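Local coordinates for protein glutathione transferase o1 (Bombyx mori, PDB 3RBT) that probably acts as an omega-class glutathione transferase, with a possible glutathione-dependent dehydroascorbate reductase activity, at residues A[228-231]-A[232-236]; A[134-138]-A[139-143]. One frame throughout, in Å; residues are numbered along the deposited sequence.

Contact 1 (A[228-231]-A[232-236])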
loop_
_atom_site.group_PDB
_atom_site.type_symbol
_atom_site.label_atom_id
_atom_site.label_comp_id
_atom_site.label_asym_id
_atom_site.label_seq_id
_atom_site.Cartn_x
_atom_site.Cartn_y
_atom_site.Cartn_z
ATOM N N GLN A 228 2.311 27.971 -14.658
ATOM C CA GLN A 228 2.860 29.173 -14.017
ATOM C C GLN A 228 2.511 29.228 -12.526
ATOM O O GLN A 228 3.369 29.543 -11.693
ATOM C CB GLN A 228 2.386 30.450 -14.731
ATOM C CG GLN A 228 3.102 31.732 -14.283
ATOM C CD GLN A 228 4.610 31.691 -14.528
ATOM O OE1 GLN A 228 5.402 31.770 -13.589
ATOM N NE2 GLN A 228 5.007 31.549 -15.790
ATOM N N GLU A 229 1.257 28.910 -12.207
ATOM C CA GLU A 229 0.784 28.922 -10.825
ATOM C C GLU A 229 1.552 27.912 -9.972
ATOM O O GLU A 229 1.989 28.239 -8.873
ATOM C CB GLU A 229 -0.736 28.683 -10.751
ATOM C CG GLU A 229 -1.576 29.891 -11.219
ATOM C CD GLU A 229 -2.989 29.507 -11.651
ATOM O OE1 GLU A 229 -3.406 28.358 -11.396
ATOM O OE2 GLU A 229 -3.688 30.351 -12.250
ATOM N N TYR A 230 1.734 26.698 -10.486
ATOM C CA TYR A 230 2.556 25.703 -9.790
ATOM C C TYR A 230 3.992 26.189 -9.621
ATOM O O TYR A 230 4.587 26.001 -8.550
ATOM C CB TYR A 230 2.543 24.362 -10.517
ATOM C CG TYR A 230 1.311 23.518 -10.251
ATOM C CD1 TYR A 230 0.799 23.372 -8.958
ATOM C CD2 TYR A 230 0.677 22.841 -11.290
ATOM C CE1 TYR A 230 -0.332 22.586 -8.720
ATOM C CE2 TYR A 230 -0.445 22.050 -11.061
ATOM C CZ TYR A 230 -0.943 21.929 -9.780
ATOM O OH TYR A 230 -2.054 21.148 -9.560
ATOM N N PHE A 231 4.523 26.823 -10.671
ATOM C CA PHE A 231 5.912 27.297 -10.704
ATOM C C PHE A 231 6.163 28.380 -9.657
ATOM O O PHE A 231 7.126 28.300 -8.897
ATOM C CB PHE A 231 6.281 27.785 -12.111
ATOM C CG PHE A 231 7.664 28.388 -12.222
ATOM C CD1 PHE A 231 8.807 27.596 -12.108
ATOM C CD2 PHE A 231 7.822 29.753 -12.480
ATOM C CE1 PHE A 231 10.090 28.157 -12.229
ATOM C CE2 PHE A 231 9.100 30.317 -12.605
ATOM C CZ PHE A 231 10.234 29.515 -12.480
ATOM N N ASP A 232 5.285 29.380 -9.616
ATOM C CA ASP A 232 5.370 30.423 -8.606
ATOM C C ASP A 232 5.179 29.874 -7.190
ATOM O O ASP A 232 5.851 30.323 -6.259
ATOM C CB ASP A 232 4.392 31.558 -8.924
ATOM C CG ASP A 232 4.877 32.424 -10.072
ATOM O OD1 ASP A 232 6.108 32.575 -10.202
ATOM O OD2 ASP A 232 4.044 32.946 -10.843
ATOM N N TYR A 233 4.286 28.894 -7.036
ATOM C CA TYR A 233 4.111 28.233 -5.743
ATOM C C TYR A 233 5.344 27.451 -5.289
ATOM O O TYR A 233 5.823 27.638 -4.169
ATOM C CB TYR A 233 2.902 27.286 -5.712
ATOM C CG TYR A 233 2.880 26.514 -4.405
ATOM C CD1 TYR A 233 3.394 25.215 -4.323
ATOM C CD2 TYR A 233 2.408 27.110 -3.236
ATOM C CE1 TYR A 233 3.410 24.519 -3.110
ATOM C CE2 TYR A 233 2.414 26.422 -2.022
ATOM C CZ TYR A 233 2.919 25.132 -1.969
ATOM O OH TYR A 233 2.926 24.466 -0.774
ATOM N N TYR A 234 5.832 26.553 -6.142
ATOM C CA TYR A 234 6.933 25.681 -5.746
ATOM C C TYR A 234 8.275 26.398 -5.571
ATOM O O TYR A 234 9.066 26.005 -4.714
ATOM C CB TYR A 234 7.025 24.433 -6.642
ATOM C CG TYR A 234 5.979 23.394 -6.259
ATOM C CD1 TYR A 234 4.900 23.114 -7.091
ATOM C CD2 TYR A 234 6.064 22.716 -5.042
ATOM C CE1 TYR A 234 3.931 22.170 -6.723
ATOM C CE2 TYR A 234 5.108 21.779 -4.660
ATOM C CZ TYR A 234 4.044 21.511 -5.499
ATOM O OH TYR A 234 3.111 20.589 -5.110
ATOM N N LYS A 235 8.532 27.451 -6.347
ATOM C CA LYS A 235 9.781 28.200 -6.173
ATOM C C LYS A 235 9.872 28.797 -4.760
ATOM O O LYS A 235 10.913 28.716 -4.120
ATOM C CB LYS A 235 9.994 29.259 -7.266
ATOM C CG LYS A 235 9.015 30.426 -7.272
ATOM C CD LYS A 235 9.689 31.727 -7.729
ATOM C CE LYS A 235 9.835 31.836 -9.246
ATOM N NZ LYS A 235 10.506 33.128 -9.615
ATOM N N ASN A 236 8.759 29.338 -4.265
ATOM C CA ASN A 236 8.704 29.938 -2.932
ATOM C C ASN A 236 8.546 28.952 -1.775
ATOM O O ASN A 236 9.201 29.098 -0.745
ATOM C CB ASN A 236 7.603 31.003 -2.868
ATOM C CG ASN A 236 8.002 32.290 -3.560
ATOM O OD1 ASN A 236 9.117 32.799 -3.365
ATOM N ND2 ASN A 236 7.097 32.832 -4.370
#
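Tyr230 and Tyr234, one helical turn apart, share almost the same first torsion (chi1 -80° and -78°), which sets each CG opposite its own carbonyl carbon and sends the two rings off the helix in the same direction. The side chains therefore run side by side, and Tyr230 CD1 meets Tyr234 CE1 at 4.0 Å. Tyr234 CD1 also lies 3.2 Å from Tyr230 O, the carbonyl that accepts the backbone N-H of Tyr234. Tyr233 adds its own ring to the pair: its CD1 stands over the centre of one face of the Tyr234 ring, 3.5 Å above the plane.

A second pair forms one residue further on, between Phe231 and Lys235. Lys235 holds CG between its N and its carbonyl carbon (chi1 67°), and bends again beyond CG. This course carries its methylene chain past the carbonyl of Phe231 and on to the ring, where Lys235 CE comes 3.8 Å from Phe231 CE2. Beneath both pairs runs regular alpha-helical bonding, exemplified by Asp232 N to Gln228 O at 2.8 Å.

Tyr230 and Tyr234 are buried against the protein, where their hydroxyls hydrogen-bond Glu184 and Arg185 of helix 174-186. Phe231 packs on Cys191 and Val192 of helix 189-192, while Tyr233 touches Met34 in the loop between strand 27-31 and helix 36-47, so that this short helix packs on the helical domain and touches the thioredoxin-like one through Tyr233.

Contact 2 (A[134-138]-A[139-143])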
loop_
_atom_site.group_PDB
_atom_site.type_symbol
_atom_site.label_atom_id
_atom_site.label_comp_id
_atom_site.label_asym_id
_atom_site.label_seq_id
_atom_site.Cartn_x
_atom_site.Cartn_y
_atom_site.Cartn_z
ATOM N N LEU A 134 9.368 15.349 -5.918
ATOM C CA LEU A 134 9.536 15.934 -4.596
ATOM C C LEU A 134 10.906 16.612 -4.445
ATOM O O LEU A 134 10.992 17.763 -4.014
ATOM C CB LEU A 134 9.363 14.841 -3.537
ATOM C CG LEU A 134 9.164 15.176 -2.060
ATOM C CD1 LEU A 134 7.873 15.936 -1.836
ATOM C CD2 LEU A 134 9.144 13.877 -1.250
ATOM N N GLU A 135 11.961 15.884 -4.804
ATOM C CA GLU A 135 13.326 16.393 -4.769
ATOM C C GLU A 135 13.510 17.557 -5.747
ATOM O O GLU A 135 14.205 18.534 -5.446
ATOM C CB GLU A 135 14.302 15.260 -5.102
ATOM C CG GLU A 135 15.774 15.660 -5.144
ATOM C CD GLU A 135 16.687 14.492 -5.496
ATOM O OE1 GLU A 135 17.845 14.738 -5.885
ATOM O OE2 GLU A 135 16.248 13.326 -5.390
ATOM N N CYS A 136 12.879 17.434 -6.914
ATOM C CA CYS A 136 12.947 18.438 -7.963
ATOM C C CYS A 136 12.432 19.790 -7.477
ATOM O O CYS A 136 13.128 20.796 -7.594
ATOM C CB CYS A 136 12.150 17.978 -9.192
ATOM S SG CYS A 136 12.296 19.045 -10.643
ATOM N N PHE A 137 11.224 19.800 -6.912
ATOM C CA PHE A 137 10.565 21.050 -6.527
ATOM C C PHE A 137 11.188 21.639 -5.265
ATOM O O PHE A 137 10.945 22.800 -4.922
ATOM C CB PHE A 137 9.055 20.847 -6.343
ATOM C CG PHE A 137 8.353 20.278 -7.554
ATOM C CD1 PHE A 137 8.948 20.308 -8.820
ATOM C CD2 PHE A 137 7.079 19.741 -7.434
ATOM C CE1 PHE A 137 8.294 19.791 -9.931
ATOM C CE2 PHE A 137 6.415 19.224 -8.532
ATOM C CZ PHE A 137 7.025 19.243 -9.788
ATOM N N ASP A 138 11.999 20.827 -4.593
ATOM C CA ASP A 138 12.663 21.211 -3.361
ATOM C C ASP A 138 13.996 21.912 -3.648
ATOM O O ASP A 138 14.493 22.664 -2.809
ATOM C CB ASP A 138 12.899 19.962 -2.496
ATOM C CG ASP A 138 12.667 20.208 -1.012
ATOM O OD1 ASP A 138 11.862 21.093 -0.649
ATOM O OD2 ASP A 138 13.283 19.487 -0.199
ATOM N N THR A 139 14.557 21.676 -4.837
ATOM C CA THR A 139 15.926 22.097 -5.152
ATOM C C THR A 139 16.049 23.010 -6.386
ATOM O O THR A 139 16.985 22.873 -7.173
ATOM C CB THR A 139 16.852 20.865 -5.340
ATOM O OG1 THR A 139 16.363 20.057 -6.418
ATOM C CG2 THR A 139 16.918 20.023 -4.061
ATOM N N ASN A 140 15.128 23.960 -6.526
ATOM C CA ASN A 140 14.983 24.764 -7.757
ATOM C C ASN A 140 15.076 23.937 -9.057
ATOM O O ASN A 140 15.859 24.249 -9.965
ATOM C CB ASN A 140 15.933 25.979 -7.789
ATOM C CG ASN A 140 15.490 27.045 -8.797
ATOM O OD1 ASN A 140 14.491 27.737 -8.592
ATOM N ND2 ASN A 140 16.235 27.174 -9.889
ATOM N N PHE A 141 14.278 22.870 -9.110
ATOM C CA PHE A 141 14.042 22.082 -10.329
ATOM C C PHE A 141 15.332 21.615 -11.000
ATOM O O PHE A 141 15.391 21.457 -12.222
ATOM C CB PHE A 141 13.131 22.857 -11.297
ATOM C CG PHE A 141 12.086 23.686 -10.598
ATOM C CD1 PHE A 141 12.235 25.066 -10.484
ATOM C CD2 PHE A 141 10.976 23.082 -10.015
ATOM C CE1 PHE A 141 11.280 25.830 -9.825
ATOM C CE2 PHE A 141 10.021 23.839 -9.350
ATOM C CZ PHE A 141 10.169 25.214 -9.259
ATOM N N ALA A 142 16.350 21.379 -10.174
ATOM C CA ALA A 142 17.684 21.006 -10.634
ATOM C C ALA A 142 17.952 19.497 -10.597
ATOM O O ALA A 142 18.793 19.001 -11.350
ATOM C CB ALA A 142 18.741 21.752 -9.822
ATOM N N PHE A 143 17.248 18.774 -9.729
ATOM C CA PHE A 143 17.552 17.359 -9.496
ATOM C C PHE A 143 16.357 16.409 -9.618
ATOM O O PHE A 143 15.201 16.837 -9.605
ATOM C CB PHE A 143 18.240 17.174 -8.134
ATOM C CG PHE A 143 19.518 17.956 -7.987
ATOM C CD1 PHE A 143 20.684 17.543 -8.630
ATOM C CD2 PHE A 143 19.552 19.112 -7.212
ATOM C CE1 PHE A 143 21.873 18.270 -8.498
ATOM C CE2 PHE A 143 20.733 19.846 -7.074
ATOM C CZ PHE A 143 21.896 19.424 -7.717
#
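Cys136 O is gripped by two backbone N-H groups as helix 113-138 gives way to the loop that leads to helix 145-162. Phe141 N approaches from one face of the carbonyl plane at 2.8 Å, and Thr139 N from the opposite face, at 3.2 Å from Cys136 O and well above the plane. Asn140 and Phe141 both have positive phi, and this left-handed turn folds the chain back so that Phe141 N can reach a carbonyl five residues earlier, ending a long helix of the glutathione transferase C-terminal domain. One residue before Cys136, the carbonyl of Glu135 takes the Thr139 hydroxyl: OG1, set between the backbone N and the carbonyl carbon (chi1 60°), lies 2.8 Å from Glu135 O. Without the hydroxyl and methyl group of Thr139, as with an alanine here, Glu135 O is likely to lose this side-chain donor and the chain at the bend to be held less firmly.

A weaker polar contact follows at Phe143, whose O lies 3.2 Å from Cys136 CA in a CA-H...O arrangement. On the exposed side, the extended Glu135 chain brings a carboxylate oxygen, OE1, within 3.3 Å of Phe143 CB.

Among the apolar contacts, Phe137 CD1 comes up to the edge of the Phe141 ring, in its plane, 3.6 Å from Phe141 CD2, and the two ring planes are 63° apart. Cys136 SG rests 3.5 Å from Phe141 CA.

Residues beyond helix 227-237 also hold the bend: Ala239 N donates to Asp138 OD1 and Arg238 NE to Asp138 O. The reversal thus rests chiefly on helix carbonyls, Glu135 O and Cys136 O, satisfied by loop donors, while the Phe137-Phe141 pair packs on its inner side, with Phe141 against Leu188 and Val192.

How the contacts relate
Contact 2 precedes contact 1 in the chain by some 85 residues, yet their centres are only 12 Å apart and their aromatic flanks merge. Phe231 CE1 of contact 1 lies 3.6 Å from Phe141 CE1 of contact 2, and Tyr234 CD2 is 3.8 Å from Phe137 CB, the two latter rings meeting with their planes at about 40°. Leu188 lies against Tyr230, Tyr234, Phe137 and Phe141, bridging the two sites. Helix 227-237 is thereby seated on the turn after helix 113-138. Of the two contacts, 228-236 reaches toward the thioredoxin-like domain, where Met34 precedes helix 36-47, at whose start other omega transferases carry their catalytic cysteine.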